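Local coordinates for protein angel homolog 2 (PDB 6RVZ) that probably binds mRNA 3'-untranslated regions and is likely to remove 2',3'-cyclic phosphates from RNA ends, at residues A[235-240]-A[365-370]; A[168-173]-A[195-200]. All coordinates share one frame; numbering follows the deposited sequence.

Contact 1. Residues A[235-240]-A[365-370]; sequences GDFNSV and YIFYSA. With KL2 (adenosine-2',3'-vanadate), chain B.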
loop_
_atom_site.group_PDB
_atom_site.type_symbol
_atom_site.label_atom_id
_atom_site.label_comp_id
_atom_site.label_asym_id
_atom_site.label_seq_id
_atom_site.Cartn_x
_atom_site.Cartn_y
_atom_site.Cartn_z
ATOM N N GLY A 235 -0.685 1.163 0.837
ATOM C CA GLY A 235 -0.280 0.320 -0.273
ATOM C C GLY A 235 -0.642 -1.152 -0.099
ATOM O O GLY A 235 -1.178 -1.571 0.928
ATOM N N ASP A 236 -0.333 -1.902 -1.162
ATOM C CA ASP A 236 -0.412 -3.349 -1.202
ATOM C C ASP A 236 0.983 -3.896 -0.901
ATOM O O ASP A 236 1.876 -3.825 -1.743
ATOM C CB ASP A 236 -0.948 -3.785 -2.568
ATOM C CG ASP A 236 -1.231 -5.269 -2.701
ATOM O OD1 ASP A 236 -0.686 -6.051 -1.890
ATOM O OD2 ASP A 236 -1.995 -5.631 -3.622
ATOM N N PHE A 237 1.164 -4.429 0.313
ATOM C CA PHE A 237 2.465 -4.879 0.784
ATOM C C PHE A 237 2.645 -6.382 0.552
ATOM O O PHE A 237 3.711 -6.922 0.840
ATOM C CB PHE A 237 2.635 -4.497 2.257
ATOM C CG PHE A 237 2.795 -3.015 2.490
ATOM C CD1 PHE A 237 1.694 -2.172 2.472
ATOM C CD2 PHE A 237 4.047 -2.460 2.708
ATOM C CE1 PHE A 237 1.840 -0.807 2.672
ATOM C CE2 PHE A 237 4.192 -1.095 2.910
ATOM C CZ PHE A 237 3.088 -0.271 2.891
ATOM N N ASN A 238 1.603 -7.051 0.031
ATOM C CA ASN A 238 1.636 -8.475 -0.285
ATOM C C ASN A 238 2.154 -9.269 0.918
ATOM O O ASN A 238 2.837 -10.279 0.760
ATOM C CB ASN A 238 2.424 -8.743 -1.574
ATOM C CG ASN A 238 1.555 -8.732 -2.816
ATOM O OD1 ASN A 238 0.476 -9.323 -2.828
ATOM N ND2 ASN A 238 2.018 -8.078 -3.869
ATOM N N SER A 239 1.787 -8.805 2.120
ATOM C CA SER A 239 2.190 -9.403 3.383
ATOM C C SER A 239 0.996 -9.358 4.333
ATOM O O SER A 239 0.246 -8.384 4.321
ATOM C CB SER A 239 3.386 -8.688 3.976
ATOM O OG SER A 239 4.455 -8.609 3.043
ATOM N N VAL A 240 0.832 -10.406 5.150
ATOM C CA VAL A 240 -0.369 -10.589 5.954
ATOM C C VAL A 240 -0.122 -10.048 7.361
ATOM O O VAL A 240 1.028 -9.924 7.785
ATOM C CB VAL A 240 -0.813 -12.067 5.982
ATOM C CG1 VAL A 240 -1.132 -12.576 4.585
ATOM C CG2 VAL A 240 0.206 -12.971 6.660
ATOM N N TYR A 365 -2.923 -2.056 3.540
ATOM C CA TYR A 365 -2.831 -1.354 4.811
ATOM C C TYR A 365 -2.857 0.159 4.587
ATOM O O TYR A 365 -2.423 0.650 3.546
ATOM C CB TYR A 365 -1.556 -1.757 5.561
ATOM C CG TYR A 365 -1.400 -3.240 5.786
ATOM C CD1 TYR A 365 -1.910 -3.855 6.919
ATOM C CD2 TYR A 365 -0.754 -4.036 4.852
ATOM C CE1 TYR A 365 -1.778 -5.221 7.121
ATOM C CE2 TYR A 365 -0.615 -5.401 5.037
ATOM C CZ TYR A 365 -1.127 -5.997 6.177
ATOM O OH TYR A 365 -0.989 -7.339 6.365
ATOM N N ILE A 366 -3.401 0.880 5.577
ATOM C CA ILE A 366 -3.131 2.296 5.766
ATOM C C ILE A 366 -2.406 2.442 7.102
ATOM O O ILE A 366 -3.002 2.224 8.154
ATOM C CB ILE A 366 -4.419 3.144 5.722
ATOM C CG1 ILE A 366 -5.172 2.984 4.398
ATOM C CG2 ILE A 366 -4.102 4.606 6.016
ATOM C CD1 ILE A 366 -6.511 3.700 4.352
ATOM N N PHE A 367 -1.109 2.772 7.038
ATOM C CA PHE A 367 -0.318 3.090 8.217
ATOM C C PHE A 367 -0.268 4.607 8.385
ATOM O O PHE A 367 -0.357 5.337 7.400
ATOM C CB PHE A 367 1.093 2.507 8.092
ATOM C CG PHE A 367 1.158 1.003 8.005
ATOM C CD1 PHE A 367 0.955 0.218 9.129
ATOM C CD2 PHE A 367 1.437 0.372 6.803
ATOM C CE1 PHE A 367 1.022 -1.165 9.052
ATOM C CE2 PHE A 367 1.506 -1.012 6.728
ATOM C CZ PHE A 367 1.301 -1.777 7.852
ATOM N N TYR A 368 -0.125 5.066 9.638
ATOM C CA TYR A 368 -0.045 6.486 9.943
ATOM C C TYR A 368 0.783 6.704 11.211
ATOM O O TYR A 368 0.856 5.825 12.068
ATOM C CB TYR A 368 -1.451 7.080 10.080
ATOM C CG TYR A 368 -2.230 6.582 11.273
ATOM C CD1 TYR A 368 -2.318 7.333 12.433
ATOM C CD2 TYR A 368 -2.866 5.350 11.248
ATOM C CE1 TYR A 368 -3.021 6.878 13.538
ATOM C CE2 TYR A 368 -3.572 4.878 12.344
ATOM C CZ TYR A 368 -3.650 5.646 13.493
ATOM O OH TYR A 368 -4.344 5.192 14.574
ATOM N N SER A 369 1.400 7.891 11.314
ATOM C CA SER A 369 2.131 8.303 12.503
ATOM C C SER A 369 1.156 8.516 13.657
ATOM O O SER A 369 0.189 9.261 13.513
ATOM C CB SER A 369 2.927 9.563 12.250
ATOM O OG SER A 369 3.575 9.517 10.991
ATOM N N ALA A 370 1.427 7.868 14.799
ATOM C CA ALA A 370 0.578 7.966 15.978
ATOM C C ALA A 370 1.351 8.638 17.120
ATOM O O ALA A 370 2.429 8.108 17.465
ATOM C CB ALA A 370 0.091 6.592 16.368
HETATM O O2V KL2 B . -2.193 -10.543 -4.957
HETATM V V KL2 B . -1.847 -8.770 -5.747
HETATM O "O2'" KL2 B . -1.992 -9.541 -7.575
HETATM O O1V KL2 B . -1.524 -7.934 -3.847
HETATM O O3V KL2 B . -3.435 -7.470 -6.182
HETATM O "O3'" KL2 B . -0.009 -8.325 -6.386
HETATM C "C3'" KL2 B . 0.319 -8.948 -7.629
HETATM C "C2'" KL2 B . -0.719 -9.982 -8.019
HETATM C "C4'" KL2 B . 0.299 -8.018 -8.827
HETATM C "C5'" KL2 B . 1.604 -7.236 -8.952
HETATM O "O5'" KL2 B . 2.681 -8.122 -9.282
HETATM O "O4'" KL2 B . 0.034 -8.872 -9.957
HETATM C "C1'" KL2 B . -0.645 -10.069 -9.532
HETATM N N1 KL2 B . -0.437 -15.271 -9.243
HETATM C C2 KL2 B . -1.333 -14.436 -8.689
HETATM N N3 KL2 B . -1.253 -13.106 -8.859
HETATM C C4 KL2 B . -0.250 -12.574 -9.598
HETATM C C5 KL2 B . 0.688 -13.419 -10.173
HETATM C C6 KL2 B . 0.581 -14.790 -9.986
HETATM N N6 KL2 B . 1.485 -15.634 -10.538
HETATM N N7 KL2 B . 1.568 -12.654 -10.838
HETATM C C8 KL2 B . 1.174 -11.377 -10.676
HETATM N N9 KL2 B . 0.076 -11.318 -9.923
#

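Contact 2. Residues A[168-173]-A[195-200]; sequences RDNVGL and HLLYNP. With KL2 (adenosine-2',3'-vanadate), chain B.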
loop_
_atom_site.group_PDB
_atom_site.type_symbol
_atom_site.label_atom_id
_atom_site.label_comp_id
_atom_site.label_asym_id
_atom_site.label_seq_id
_atom_site.Cartn_x
_atom_site.Cartn_y
_atom_site.Cartn_z
ATOM N N ARG A 168 13.586 -6.605 -9.576
ATOM C CA ARG A 168 12.138 -6.565 -9.739
ATOM C C ARG A 168 11.670 -5.136 -10.024
ATOM O O ARG A 168 12.301 -4.174 -9.593
ATOM C CB ARG A 168 11.454 -7.137 -8.490
ATOM C CG ARG A 168 11.874 -8.556 -8.127
ATOM C CD ARG A 168 12.022 -9.485 -9.323
ATOM N NE ARG A 168 11.413 -10.786 -9.086
ATOM C CZ ARG A 168 12.060 -11.878 -8.688
ATOM N NH1 ARG A 168 13.366 -11.850 -8.480
ATOM N NH2 ARG A 168 11.391 -13.001 -8.499
ATOM N N ASP A 169 10.520 -5.026 -10.710
ATOM C CA ASP A 169 10.065 -3.801 -11.355
ATOM C C ASP A 169 9.182 -2.944 -10.440
ATOM O O ASP A 169 8.683 -1.910 -10.877
ATOM C CB ASP A 169 9.310 -4.125 -12.651
ATOM C CG ASP A 169 8.037 -4.946 -12.465
ATOM O OD1 ASP A 169 7.677 -5.231 -11.298
ATOM O OD2 ASP A 169 7.413 -5.303 -13.491
ATOM N N ASN A 170 9.001 -3.349 -9.175
ATOM C CA ASN A 170 8.075 -2.684 -8.267
ATOM C C ASN A 170 8.548 -1.257 -7.980
ATOM O O ASN A 170 9.730 -0.947 -8.122
ATOM C CB ASN A 170 7.887 -3.486 -6.975
ATOM C CG ASN A 170 7.390 -4.895 -7.224
ATOM O OD1 ASN A 170 8.190 -5.801 -7.445
ATOM N ND2 ASN A 170 6.080 -5.084 -7.191
ATOM N N VAL A 171 7.604 -0.393 -7.574
ATOM C CA VAL A 171 7.873 1.019 -7.338
ATOM C C VAL A 171 7.122 1.503 -6.098
ATOM O O VAL A 171 6.221 0.836 -5.590
ATOM C CB VAL A 171 7.500 1.884 -8.560
ATOM C CG1 VAL A 171 8.428 1.638 -9.738
ATOM C CG2 VAL A 171 6.046 1.696 -8.973
ATOM N N GLY A 172 7.520 2.693 -5.636
ATOM C CA GLY A 172 6.802 3.458 -4.633
ATOM C C GLY A 172 6.668 4.914 -5.072
ATOM O O GLY A 172 7.233 5.312 -6.090
ATOM N N LEU A 173 5.896 5.688 -4.304
ATOM C CA LEU A 173 5.715 7.108 -4.552
ATOM C C LEU A 173 5.523 7.804 -3.209
ATOM O O LEU A 173 4.794 7.301 -2.358
ATOM C CB LEU A 173 4.504 7.307 -5.472
ATOM C CG LEU A 173 4.228 8.740 -5.933
ATOM C CD1 LEU A 173 5.439 9.345 -6.627
ATOM C CD2 LEU A 173 3.019 8.787 -6.857
ATOM N N HIS A 195 3.352 -0.845 -4.038
ATOM C CA HIS A 195 2.900 -2.201 -4.291
ATOM C C HIS A 195 4.137 -3.101 -4.313
ATOM O O HIS A 195 4.874 -3.112 -5.297
ATOM C CB HIS A 195 2.097 -2.257 -5.603
ATOM C CG HIS A 195 1.384 -3.546 -5.839
ATOM N ND1 HIS A 195 0.486 -3.712 -6.876
ATOM C CD2 HIS A 195 1.418 -4.724 -5.177
ATOM C CE1 HIS A 195 0.005 -4.937 -6.846
ATOM N NE2 HIS A 195 0.559 -5.578 -5.811
ATOM N N LEU A 196 4.373 -3.830 -3.211
ATOM C CA LEU A 196 5.579 -4.633 -3.048
ATOM C C LEU A 196 5.502 -5.902 -3.897
ATOM O O LEU A 196 4.412 -6.341 -4.269
ATOM C CB LEU A 196 5.765 -4.985 -1.567
ATOM C CG LEU A 196 6.077 -3.823 -0.624
ATOM C CD1 LEU A 196 6.554 -4.342 0.725
ATOM C CD2 LEU A 196 7.112 -2.883 -1.220
ATOM N N LEU A 197 6.683 -6.484 -4.177
ATOM C CA LEU A 197 6.834 -7.726 -4.925
ATOM C C LEU A 197 5.836 -8.772 -4.430
ATOM O O LEU A 197 5.700 -8.982 -3.228
ATOM C CB LEU A 197 8.271 -8.237 -4.756
ATOM C CG LEU A 197 8.565 -9.617 -5.347
ATOM C CD1 LEU A 197 8.380 -9.612 -6.857
ATOM C CD2 LEU A 197 9.968 -10.075 -4.985
ATOM N N TYR A 198 5.156 -9.432 -5.375
ATOM C CA TYR A 198 4.173 -10.455 -5.060
ATOM C C TYR A 198 4.857 -11.765 -4.669
ATOM O O TYR A 198 4.492 -12.363 -3.659
ATOM C CB TYR A 198 3.229 -10.671 -6.245
ATOM C CG TYR A 198 2.330 -11.869 -6.097
ATOM C CD1 TYR A 198 1.244 -11.845 -5.239
ATOM C CD2 TYR A 198 2.581 -13.040 -6.794
ATOM C CE1 TYR A 198 0.422 -12.948 -5.082
ATOM C CE2 TYR A 198 1.769 -14.153 -6.650
ATOM C CZ TYR A 198 0.686 -14.107 -5.791
ATOM O OH TYR A 198 -0.120 -15.199 -5.646
ATOM N N ASN A 199 5.831 -12.205 -5.480
ATOM C CA ASN A 199 6.442 -13.524 -5.363
ATOM C C ASN A 199 6.575 -13.917 -3.890
ATOM O O ASN A 199 7.374 -13.335 -3.163
ATOM C CB ASN A 199 7.796 -13.590 -6.076
ATOM C CG ASN A 199 8.350 -14.997 -6.168
ATOM O OD1 ASN A 199 8.898 -15.519 -5.200
ATOM N ND2 ASN A 199 8.221 -15.617 -7.328
ATOM N N PRO A 200 5.787 -14.902 -3.399
ATOM C CA PRO A 200 5.816 -15.284 -1.984
ATOM C C PRO A 200 7.174 -15.688 -1.400
ATOM O O PRO A 200 7.424 -15.443 -0.220
ATOM C CB PRO A 200 4.852 -16.483 -1.928
ATOM C CG PRO A 200 3.896 -16.236 -3.073
ATOM C CD PRO A 200 4.772 -15.650 -4.159
HETATM O O2V KL2 B . -2.193 -10.543 -4.957
HETATM V V KL2 B . -1.847 -8.770 -5.747
HETATM O "O2'" KL2 B . -1.992 -9.541 -7.575
HETATM O O1V KL2 B . -1.524 -7.934 -3.847
HETATM O O3V KL2 B . -3.435 -7.470 -6.182
HETATM O "O3'" KL2 B . -0.009 -8.325 -6.386
HETATM C "C3'" KL2 B . 0.319 -8.948 -7.629
HETATM C "C2'" KL2 B . -0.719 -9.982 -8.019
HETATM C "C4'" KL2 B . 0.299 -8.018 -8.827
HETATM C "C5'" KL2 B . 1.604 -7.236 -8.952
HETATM O "O5'" KL2 B . 2.681 -8.122 -9.282
HETATM O "O4'" KL2 B . 0.034 -8.872 -9.957
HETATM C "C1'" KL2 B . -0.645 -10.069 -9.532
HETATM N N1 KL2 B . -0.437 -15.271 -9.243
HETATM C C2 KL2 B . -1.333 -14.436 -8.689
HETATM N N3 KL2 B . -1.253 -13.106 -8.859
HETATM C C4 KL2 B . -0.250 -12.574 -9.598
HETATM C C5 KL2 B . 0.688 -13.419 -10.173
HETATM C C6 KL2 B . 0.581 -14.790 -9.986
HETATM N N6 KL2 B . 1.485 -15.634 -10.538
HETATM N N7 KL2 B . 1.568 -12.654 -10.838
HETATM C C8 KL2 B . 1.174 -11.377 -10.676
HETATM N N9 KL2 B . 0.076 -11.318 -9.923
HETATM O O HOH W 1 5.161 -7.726 -8.036
HETATM O O HOH W 2 5.016 -1.620 -7.553
#

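Contact 1. Residues A[235-240]-A[365-370]
Tyr365 OH donates a hydrogen bond to Ser239 O at only 2.6 Å, the shortest bond joining the two segments. The acceptor lies at the edge of the tyrosine ring and in its plane, and it also comes within 3.2 Å of Tyr365 CE2, so the phenol reaches the loop edge-on. Tyr365 CG stands anti to its own carbonyl carbon (chi1 -55°), which carries the ring from the strand to the loop beyond Asp236. At the strand end, Gly235 and Tyr365 form an antiparallel hydrogen-bonded pair, Tyr365 N to Gly235 O measuring 3.2 Å. The backbone angles of Gly235 would drive any CB into the preceding carbonyl oxygen, and Phe237 CE1 would crowd it as well. The Phe237 ring lies beside that glycine and also meets Phe367, which turns an edge toward one of its faces in a T-shaped pair, planes at 85°, with Phe367 CE2 4.1 Å from Phe237 CE1. Ile249 of helix 244-251 touches both phenylalanines. Away from these rings the chain turns to the ligand. Asp236 OD1 accepts from Asn238 N at 3.2 Å, an Asx turn, while OD2 takes a bond from Asn58. Ser239 OG donates to Phe237 O from above the carbonyl plane, a second side-chain bond within the loop. Asn238 ND2 donates almost straight (167°) to O3' of the adenosine-2',3'-vanadate, 3.2 Å away. Gly-Asp-Phe-Asn, running off the end of a strand so that Asp236 and Asn238 face the ligand, is the active-site motif of the DNase I-like endonuclease/exonuclease/phosphatase fold; here aromatic rings pack on its other side.

Contact 2. Residues A[168-173]-A[195-200]
A water bridges the backbones of Val171 and His195, accepting from Val171 N and donating to His195 O at 2.7 Å. The two segments run nearly antiparallel, yet no direct backbone hydrogen bond joins them. Asn170 makes the one direct hydrogen bond between the segments, its ND2 donating to His195 O at 3.0 Å from outside the carbonyl plane, so this buried oxygen is gripped twice. With CG anti to the carbonyl carbon (chi1 -58°), the same ND2 also donates to a second water, which accepts from Tyr198 N too. That water donates in turn to O5' of the bound nucleoside. Gln209 of helix 203-221 bonds Leu197 N and, weakly, Asn170 OD1, tying the amide to the loop. Farther along, Leu197 CD1 meets the aliphatic Arg168 CG at 3.9 Å. Tyr198 swings the other way and sets one ring face against the adenine, its CE2 3.6 Å from ligand N1. Without the ring, as with an alanine at Tyr198, the adenine would probably lose its aromatic support and be freer to tilt. His195 NE2 donates to ligand O3' at 2.9 Å. A direct bond to O3', a water-mediated one to O5' and a ring against the base suggest that this loop helps to hold the nucleoside as well as its vanadate-bearing end.

How the contacts relate
Contact 2 closes along the chain before contact 1 opens; their centres are 14 Å apart, and both reach one mixed sheet. Strand 171-179 pairs antiparallel with 189-195, which runs parallel to 231-236, itself antiparallel to 360-369; helix 203-221 makes the crossover between the two parallel strands. The contacts also meet directly. Asp236 O probably accepts a hydrogen bond from Leu196 N at 2.9 Å, and Asn238 ND2 probably donates one to Leu196 O, so the end of strand 231-236 and the turn after it are tied to the loop that follows strand 189-195. Both then deliver residues to the same adenosine-2',3'-vanadate, joined there by His418. The example shows a familiar principle: a ligand site built where adjacent strands end.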